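Local coordinates for protein ATP phosphoribosyltransferase (Methanobacterium thermoautotrophicum, PDB 2VD3) that probably catalyses the magnesium-dependent condensation of ATP with 5-phosphoribose 1-diphosphate, the first and apparently rate-controlling step of histidine biosynthesis, at residues V28-T33 and V49-A54; G13-P18 and G69-D74. All coordinates share one frame; numbering follows the deposited sequence.

Contact 1 of 2, residues V28-T33 and V49-A54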
ATOM      1  N   VAL A  28     -15.727 -11.069  24.016  1.00 46.56           N
ATOM      2  CA  VAL A  28     -14.311 -11.422  23.993  1.00 46.82           C
ATOM      3  C   VAL A  28     -13.579 -10.600  22.933  1.00 46.82           C
ATOM      4  O   VAL A  28     -12.763 -11.121  22.176  1.00 46.94           O
ATOM      5  CB  VAL A  28     -14.113 -12.971  23.773  1.00 47.02           C
ATOM      6  CG1 VAL A  28     -12.642 -13.346  23.735  1.00 46.59           C
ATOM      7  CG2 VAL A  28     -14.805 -13.762  24.877  1.00 47.08           C
ATOM      8  N   GLY A  29     -13.875  -9.305  22.885  1.00 47.09           N
ATOM      9  CA  GLY A  29     -13.207  -8.405  21.952  1.00 47.25           C
ATOM     10  C   GLY A  29     -11.727  -8.258  22.264  1.00 47.57           C
ATOM     11  O   GLY A  29     -11.302  -8.454  23.403  1.00 47.45           O
ATOM     12  N   LEU A  30     -10.948  -7.909  21.245  1.00 48.03           N
ATOM     13  CA  LEU A  30      -9.515  -7.676  21.397  1.00 48.78           C
ATOM     14  C   LEU A  30      -9.257  -6.522  22.359  1.00 49.41           C
ATOM     15  O   LEU A  30      -9.895  -5.472  22.259  1.00 49.72           O
ATOM     16  CB  LEU A  30      -8.877  -7.378  20.041  1.00 48.46           C
ATOM     17  CG  LEU A  30      -8.961  -8.430  18.931  1.00 47.99           C
ATOM     18  CD1 LEU A  30      -8.482  -7.820  17.621  1.00 48.20           C
ATOM     19  CD2 LEU A  30      -8.147  -9.663  19.271  1.00 47.13           C
ATOM     20  N   LYS A  31      -8.326  -6.727  23.287  1.00 50.24           N
ATOM     21  CA  LYS A  31      -8.052  -5.746  24.337  1.00 51.17           C
ATOM     22  C   LYS A  31      -6.634  -5.213  24.283  1.00 51.79           C
ATOM     23  O   LYS A  31      -5.674  -5.959  24.514  1.00 51.85           O
ATOM     24  CB  LYS A  31      -8.300  -6.358  25.717  1.00 51.22           C
ATOM     25  CG  LYS A  31      -8.307  -5.360  26.870  1.00 51.24           C
ATOM     26  CD  LYS A  31      -7.951  -6.048  28.174  1.00 51.52           C
ATOM     27  CE  LYS A  31      -8.458  -5.263  29.366  1.00 52.37           C
ATOM     28  NZ  LYS A  31      -7.803  -5.724  30.623  1.00 52.86           N
ATOM     29  N   ASP A  32      -6.516  -3.917  23.995  1.00 52.76           N
ATOM     30  CA  ASP A  32      -5.239  -3.182  24.052  1.00 53.52           C
ATOM     31  C   ASP A  32      -4.210  -3.725  23.060  1.00 54.21           C
ATOM     32  O   ASP A  32      -3.015  -3.808  23.363  1.00 54.14           O
ATOM     33  CB  ASP A  32      -4.676  -3.173  25.485  1.00 53.29           C
ATOM     34  CG  ASP A  32      -5.595  -2.479  26.468  1.00 52.82           C
ATOM     35  OD1 ASP A  32      -6.159  -1.428  26.109  1.00 52.35           O
ATOM     36  OD2 ASP A  32      -5.743  -2.973  27.606  1.00 52.77           O
ATOM     37  N   THR A  33      -4.701  -4.090  21.876  1.00 55.16           N
ATOM     38  CA  THR A  33      -3.889  -4.724  20.840  1.00 55.88           C
ATOM     39  C   THR A  33      -2.885  -3.747  20.251  1.00 56.32           C
ATOM     40  O   THR A  33      -3.256  -2.856  19.483  1.00 56.49           O
ATOM     41  CB  THR A  33      -4.763  -5.272  19.700  1.00 55.86           C
ATOM     42  OG1 THR A  33      -5.876  -5.984  20.252  1.00 56.05           O
ATOM     43  CG2 THR A  33      -3.945  -6.191  18.779  1.00 55.92           C
ATOM     44  N   VAL A  49      -5.515 -14.034  21.907  1.00 47.01           N
ATOM     45  CA  VAL A  49      -5.665 -14.253  20.480  1.00 46.51           C
ATOM     46  C   VAL A  49      -4.292 -14.323  19.846  1.00 46.79           C
ATOM     47  O   VAL A  49      -3.433 -13.471  20.111  1.00 46.66           O
ATOM     48  CB  VAL A  49      -6.537 -13.149  19.824  1.00 46.20           C
ATOM     49  CG1 VAL A  49      -6.395 -13.152  18.303  1.00 45.10           C
ATOM     50  CG2 VAL A  49      -7.995 -13.327  20.234  1.00 45.97           C
ATOM     51  N   MET A  50      -4.079 -15.372  19.053  1.00 46.90           N
ATOM     52  CA  MET A  50      -2.910 -15.458  18.194  1.00 47.57           C
ATOM     53  C   MET A  50      -3.291 -15.208  16.739  1.00 47.24           C
ATOM     54  O   MET A  50      -4.099 -15.942  16.164  1.00 47.74           O
ATOM     55  CB  MET A  50      -2.211 -16.816  18.321  1.00 47.47           C
ATOM     56  CG  MET A  50      -0.940 -16.882  17.473  1.00 47.91           C
ATOM     57  SD  MET A  50       0.026 -18.395  17.591  1.00 49.07           S
ATOM     58  CE  MET A  50      -1.155 -19.592  16.969  1.00 45.35           C
ATOM     59  N   PHE A  51      -2.695 -14.180  16.148  1.00 46.79           N
ATOM     60  CA  PHE A  51      -2.878 -13.903  14.735  1.00 46.38           C
ATOM     61  C   PHE A  51      -2.049 -14.842  13.861  1.00 46.18           C
ATOM     62  O   PHE A  51      -0.823 -14.805  13.858  1.00 46.14           O
ATOM     63  CB  PHE A  51      -2.580 -12.438  14.427  1.00 46.35           C
ATOM     64  CG  PHE A  51      -3.558 -11.492  15.043  1.00 46.41           C
ATOM     65  CD1 PHE A  51      -3.134 -10.522  15.937  1.00 46.89           C
ATOM     66  CD2 PHE A  51      -4.922 -11.585  14.740  1.00 47.00           C
ATOM     67  CE1 PHE A  51      -4.047  -9.641  16.514  1.00 48.05           C
ATOM     68  CE2 PHE A  51      -5.843 -10.730  15.315  1.00 46.62           C
ATOM     69  CZ  PHE A  51      -5.409  -9.751  16.203  1.00 47.93           C
ATOM     70  N   SER A  52      -2.753 -15.678  13.114  1.00 45.97           N
ATOM     71  CA  SER A  52      -2.150 -16.697  12.299  1.00 45.85           C
ATOM     72  C   SER A  52      -2.752 -16.611  10.918  1.00 45.69           C
ATOM     73  O   SER A  52      -3.901 -16.207  10.785  1.00 46.42           O
ATOM     74  CB  SER A  52      -2.475 -18.063  12.902  1.00 46.20           C
ATOM     75  OG  SER A  52      -1.962 -18.180  14.217  1.00 46.29           O
ATOM     76  N   ARG A  53      -1.990 -16.977   9.890  1.00 45.18           N
ATOM     77  CA  ARG A  53      -2.553 -17.136   8.552  1.00 44.50           C
ATOM     78  C   ARG A  53      -3.533 -18.305   8.509  1.00 44.01           C
ATOM     79  O   ARG A  53      -3.309 -19.352   9.133  1.00 43.76           O
ATOM     80  CB  ARG A  53      -1.451 -17.291   7.502  1.00 44.99           C
ATOM     81  CG  ARG A  53      -0.949 -15.938   6.977  1.00 46.02           C
ATOM     82  CD  ARG A  53       0.172 -16.095   5.982  1.00 49.17           C
ATOM     83  NE  ARG A  53       0.749 -14.803   5.606  1.00 52.31           N
ATOM     84  CZ  ARG A  53       1.832 -14.651   4.843  1.00 53.45           C
ATOM     85  NH1 ARG A  53       2.279 -13.433   4.560  1.00 53.84           N
ATOM     86  NH2 ARG A  53       2.475 -15.712   4.360  1.00 53.84           N
ATOM     87  N   ALA A  54      -4.625 -18.104   7.775  1.00 43.19           N
ATOM     88  CA  ALA A  54      -5.765 -19.021   7.775  1.00 42.70           C
ATOM     89  C   ALA A  54      -5.442 -20.472   7.412  1.00 42.36           C
ATOM     90  O   ALA A  54      -6.069 -21.387   7.937  1.00 42.65           O
ATOM     91  CB  ALA A  54      -6.882 -18.478   6.871  1.00 42.56           C
TER
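Leu30 spreads its two methyl branches over two side chains of strand 47-52, Val49 and Phe51. CD2 lies against the whole fork of Val49, nearest to CG2 at 3.8 Å, and the two side chains cross at about a right angle. Leu30 and Phe51 reach toward each other, and CD1 stops at the rim of the ring, 3.9 Å from CZ and in the ring plane, so the methyl meets an aromatic edge and not a face. CD2, while resting on Val49, also comes within 4.1 Å of Phe51 CZ. In Phe51 the ring carbon CG is anti to the carbonyl carbon (chi1 -67°), which sends the ring out from its strand to meet Leu30. Val49, two residues earlier on the same side of the strand, puts CG1 3.9 Å above the ring plane, offset toward the rim, and so backs one face. Thr33 adds a looser touch at the same edge, its CG2 lying 4.1 Å from Phe51 CE1. Its chi1 of -46° sets OG1 beside the backbone N, where it bonds to Ser40 OG, and leaves CG2 turned to the ring. The contact is wholly apolar and partly buried. Strand 39-42 pairs antiparallel with both 30-31 and 47-52, so these two are not bonded directly; the CA atoms of Leu30 and Val49 are 7.7 Å apart. Beyond Leu30, the turn at Asp32 bonds to Ser163 and Arg93 of a second subunit. The arrangement is that of side chains meeting past an intervening strand, at the antiparallel margin of a mixed beta-sheet.

Contact 2 of 2, residues G13-P18 and G69-D74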
ATOM      1  N   GLY A  13      -7.234 -11.536   4.849  1.00 54.20           N
ATOM      2  CA  GLY A  13      -8.273 -12.193   4.061  1.00 54.72           C
ATOM      3  C   GLY A  13      -9.679 -12.009   4.610  1.00 55.19           C
ATOM      4  O   GLY A  13      -9.894 -11.323   5.627  1.00 55.15           O
ATOM      5  N   ARG A  14     -10.630 -12.655   3.936  1.00 55.30           N
ATOM      6  CA  ARG A  14     -12.059 -12.442   4.173  1.00 55.35           C
ATOM      7  C   ARG A  14     -12.551 -12.900   5.540  1.00 54.88           C
ATOM      8  O   ARG A  14     -13.462 -12.298   6.103  1.00 54.92           O
ATOM      9  CB  ARG A  14     -12.896 -13.074   3.046  1.00 55.74           C
ATOM     10  CG  ARG A  14     -12.802 -14.593   2.934  1.00 56.97           C
ATOM     11  CD  ARG A  14     -13.239 -15.066   1.561  1.00 59.22           C
ATOM     12  NE  ARG A  14     -14.692 -15.092   1.425  1.00 60.78           N
ATOM     13  CZ  ARG A  14     -15.445 -16.162   1.670  1.00 61.33           C
ATOM     14  NH1 ARG A  14     -14.877 -17.297   2.068  1.00 60.88           N
ATOM     15  NH2 ARG A  14     -16.765 -16.096   1.510  1.00 61.09           N
ATOM     16  N   ILE A  15     -11.936 -13.961   6.064  1.00 54.27           N
ATOM     17  CA  ILE A  15     -12.317 -14.546   7.340  1.00 53.44           C
ATOM     18  C   ILE A  15     -11.960 -13.638   8.531  1.00 52.95           C
ATOM     19  O   ILE A  15     -12.624 -13.686   9.576  1.00 52.96           O
ATOM     20  CB  ILE A  15     -11.635 -15.924   7.541  1.00 53.74           C
ATOM     21  CG1 ILE A  15     -11.993 -16.890   6.408  1.00 53.96           C
ATOM     22  CG2 ILE A  15     -11.990 -16.524   8.902  1.00 53.52           C
ATOM     23  CD1 ILE A  15     -11.181 -18.211   6.453  1.00 53.42           C
ATOM     24  N   SER A  16     -10.925 -12.813   8.366  1.00 52.02           N
ATOM     25  CA  SER A  16     -10.290 -12.119   9.494  1.00 50.97           C
ATOM     26  C   SER A  16     -11.207 -11.180  10.283  1.00 50.38           C
ATOM     27  O   SER A  16     -11.505 -11.452  11.445  1.00 49.81           O
ATOM     28  CB  SER A  16      -9.028 -11.391   9.040  1.00 50.95           C
ATOM     29  OG  SER A  16      -8.271 -10.979  10.160  1.00 50.70           O
ATOM     30  N   GLU A  17     -11.648 -10.094   9.644  1.00 49.80           N
ATOM     31  CA  GLU A  17     -12.506  -9.084  10.275  1.00 49.58           C
ATOM     32  C   GLU A  17     -13.809  -9.609  10.910  1.00 48.73           C
ATOM     33  O   GLU A  17     -14.123  -9.235  12.042  1.00 48.87           O
ATOM     34  CB  GLU A  17     -12.810  -7.930   9.305  1.00 49.57           C
ATOM     35  CG  GLU A  17     -11.871  -6.735   9.420  1.00 50.24           C
ATOM     36  CD  GLU A  17     -12.100  -5.707   8.320  1.00 50.86           C
ATOM     37  OE1 GLU A  17     -12.379  -6.118   7.169  1.00 52.95           O
ATOM     38  OE2 GLU A  17     -11.995  -4.488   8.596  1.00 51.22           O
ATOM     39  N   PRO A  18     -14.576 -10.459  10.193  1.00 47.99           N
ATOM     40  CA  PRO A  18     -15.787 -10.998  10.824  1.00 47.68           C
ATOM     41  C   PRO A  18     -15.517 -11.844  12.082  1.00 47.35           C
ATOM     42  O   PRO A  18     -16.338 -11.846  13.007  1.00 46.88           O
ATOM     43  CB  PRO A  18     -16.415 -11.858   9.719  1.00 47.43           C
ATOM     44  CG  PRO A  18     -15.793 -11.404   8.462  1.00 47.33           C
ATOM     45  CD  PRO A  18     -14.425 -10.941   8.808  1.00 47.71           C
ATOM     46  N   GLY A  69      -9.275 -22.446  17.128  1.00 45.03           N
ATOM     47  CA  GLY A  69      -9.016 -21.685  15.917  1.00 44.73           C
ATOM     48  C   GLY A  69     -10.303 -21.331  15.217  1.00 44.78           C
ATOM     49  O   GLY A  69     -11.325 -21.972  15.430  1.00 45.36           O
ATOM     50  N   ILE A  70     -10.260 -20.286  14.407  1.00 44.95           N
ATOM     51  CA  ILE A  70     -11.384 -19.915  13.567  1.00 44.82           C
ATOM     52  C   ILE A  70     -10.803 -19.930  12.179  1.00 44.96           C
ATOM     53  O   ILE A  70      -9.913 -19.142  11.883  1.00 45.15           O
ATOM     54  CB  ILE A  70     -11.893 -18.494  13.898  1.00 45.13           C
ATOM     55  CG1 ILE A  70     -12.503 -18.450  15.310  1.00 44.55           C
ATOM     56  CG2 ILE A  70     -12.889 -17.995  12.817  1.00 44.88           C
ATOM     57  CD1 ILE A  70     -12.892 -17.044  15.778  1.00 44.64           C
ATOM     58  N   THR A  71     -11.261 -20.851  11.337  1.00 44.96           N
ATOM     59  CA  THR A  71     -10.775 -20.913   9.957  1.00 44.89           C
ATOM     60  C   THR A  71     -11.780 -21.603   9.041  1.00 44.98           C
ATOM     61  O   THR A  71     -12.839 -22.043   9.495  1.00 45.21           O
ATOM     62  CB  THR A  71      -9.333 -21.528   9.844  1.00 44.98           C
ATOM     63  OG1 THR A  71      -8.839 -21.348   8.510  1.00 45.86           O
ATOM     64  CG2 THR A  71      -9.299 -22.999  10.207  1.00 43.54           C
ATOM     65  N   GLY A  72     -11.446 -21.682   7.757  1.00 44.89           N
ATOM     66  CA  GLY A  72     -12.358 -22.209   6.754  1.00 45.02           C
ATOM     67  C   GLY A  72     -12.300 -23.713   6.715  1.00 45.10           C
ATOM     68  O   GLY A  72     -11.239 -24.294   6.898  1.00 45.37           O
ATOM     69  N   TYR A  73     -13.452 -24.339   6.475  1.00 45.28           N
ATOM     70  CA  TYR A  73     -13.576 -25.794   6.396  1.00 44.49           C
ATOM     71  C   TYR A  73     -12.717 -26.374   5.276  1.00 44.29           C
ATOM     72  O   TYR A  73     -12.121 -27.435   5.439  1.00 44.46           O
ATOM     73  CB  TYR A  73     -15.045 -26.183   6.209  1.00 44.49           C
ATOM     74  CG  TYR A  73     -15.311 -27.673   6.186  1.00 44.62           C
ATOM     75  CD1 TYR A  73     -15.065 -28.468   7.307  1.00 44.30           C
ATOM     76  CD2 TYR A  73     -15.826 -28.285   5.048  1.00 45.26           C
ATOM     77  CE1 TYR A  73     -15.322 -29.836   7.285  1.00 44.87           C
ATOM     78  CE2 TYR A  73     -16.079 -29.655   5.016  1.00 44.38           C
ATOM     79  CZ  TYR A  73     -15.828 -30.420   6.137  1.00 44.66           C
ATOM     80  OH  TYR A  73     -16.070 -31.775   6.100  1.00 45.27           O
ATOM     81  N   ASP A  74     -12.651 -25.675   4.142  1.00 43.95           N
ATOM     82  CA  ASP A  74     -11.801 -26.104   3.035  1.00 43.30           C
ATOM     83  C   ASP A  74     -10.348 -26.298   3.467  1.00 42.93           C
ATOM     84  O   ASP A  74      -9.708 -27.285   3.105  1.00 43.09           O
ATOM     85  CB  ASP A  74     -11.895 -25.134   1.853  1.00 43.52           C
ATOM     86  CG  ASP A  74     -11.703 -23.666   2.254  1.00 43.50           C
ATOM     87  OD1 ASP A  74     -11.926 -22.808   1.390  1.00 43.84           O
ATOM     88  OD2 ASP A  74     -11.342 -23.353   3.407  1.00 43.54           O
TER
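With CG1 of Ile15 anti to the carbonyl carbon (chi1 -58°) and CD1 extended beyond it (chi2 172°), the longer branch reaches the end of strand 68-72, while CG2, anti to the backbone N, faces Ile70. The site lies at the C-terminal ends of two parallel strands in a fold of the periplasmic-binding-protein type: strand 5-10 passes through a short loop to helix 16-25, and strand 68-72 runs directly into helix 73-79. Ile15 sits where the chain leads into the first helix and packs on the strand-to-helix junction of the second. The CA atoms of Ile15 and Thr71 are 7.1 Å apart. CG2 of Ile15 makes a methyl-to-methyl contact with CG2 of Ile70 at 4.3 Å. Thr71 starts its side chain away from Ile15 and offers mainly backbone, its carbonyl carbon 4.3 Å from Ile15 CD1. The residues in contact are all buried. Pro10 touches Ile15 from strand 5-10, and Leu89 and Tyr91 lie on Ile70. Ser16 N bonds to Gly13 O at 3.3 Å where the chain enters helix 16-25, and Ile15 O receives the hydroxyl of Tyr91. Arg14 turns to other partners, with weak bonds to Gly92 O and Arg93 O and to the backbone of Asp32 and Thr33 in a neighbouring subunit. Gly72, the N-cap residue of helix 73-79, has no side chain to intervene, and CD1 of Ile15 comes to 3.7 Å from its backbone N.

How the contacts relate
Both contacts belong to one mixed sheet, their centres about 13 Å apart. Contact 1 is partly buried at its antiparallel margin, about 18 Å from the chain centre; contact 2 is fully buried, about 8 Å from it, where parallel strands give way to helices. Helix 16-25 is followed in the chain by strand 30-31. Contact 1 is nested within the loop that contact 2 closes, because residues 28-54 fall between its two segments. Each is apolar, but contact 1 sets branched side chains round an aromatic rim, whereas contact 2 presses one isoleucine largely on backbone. They are joined by a probable hydrogen bond between Ala54 O and Thr71 OG1, 2.8 Å apart.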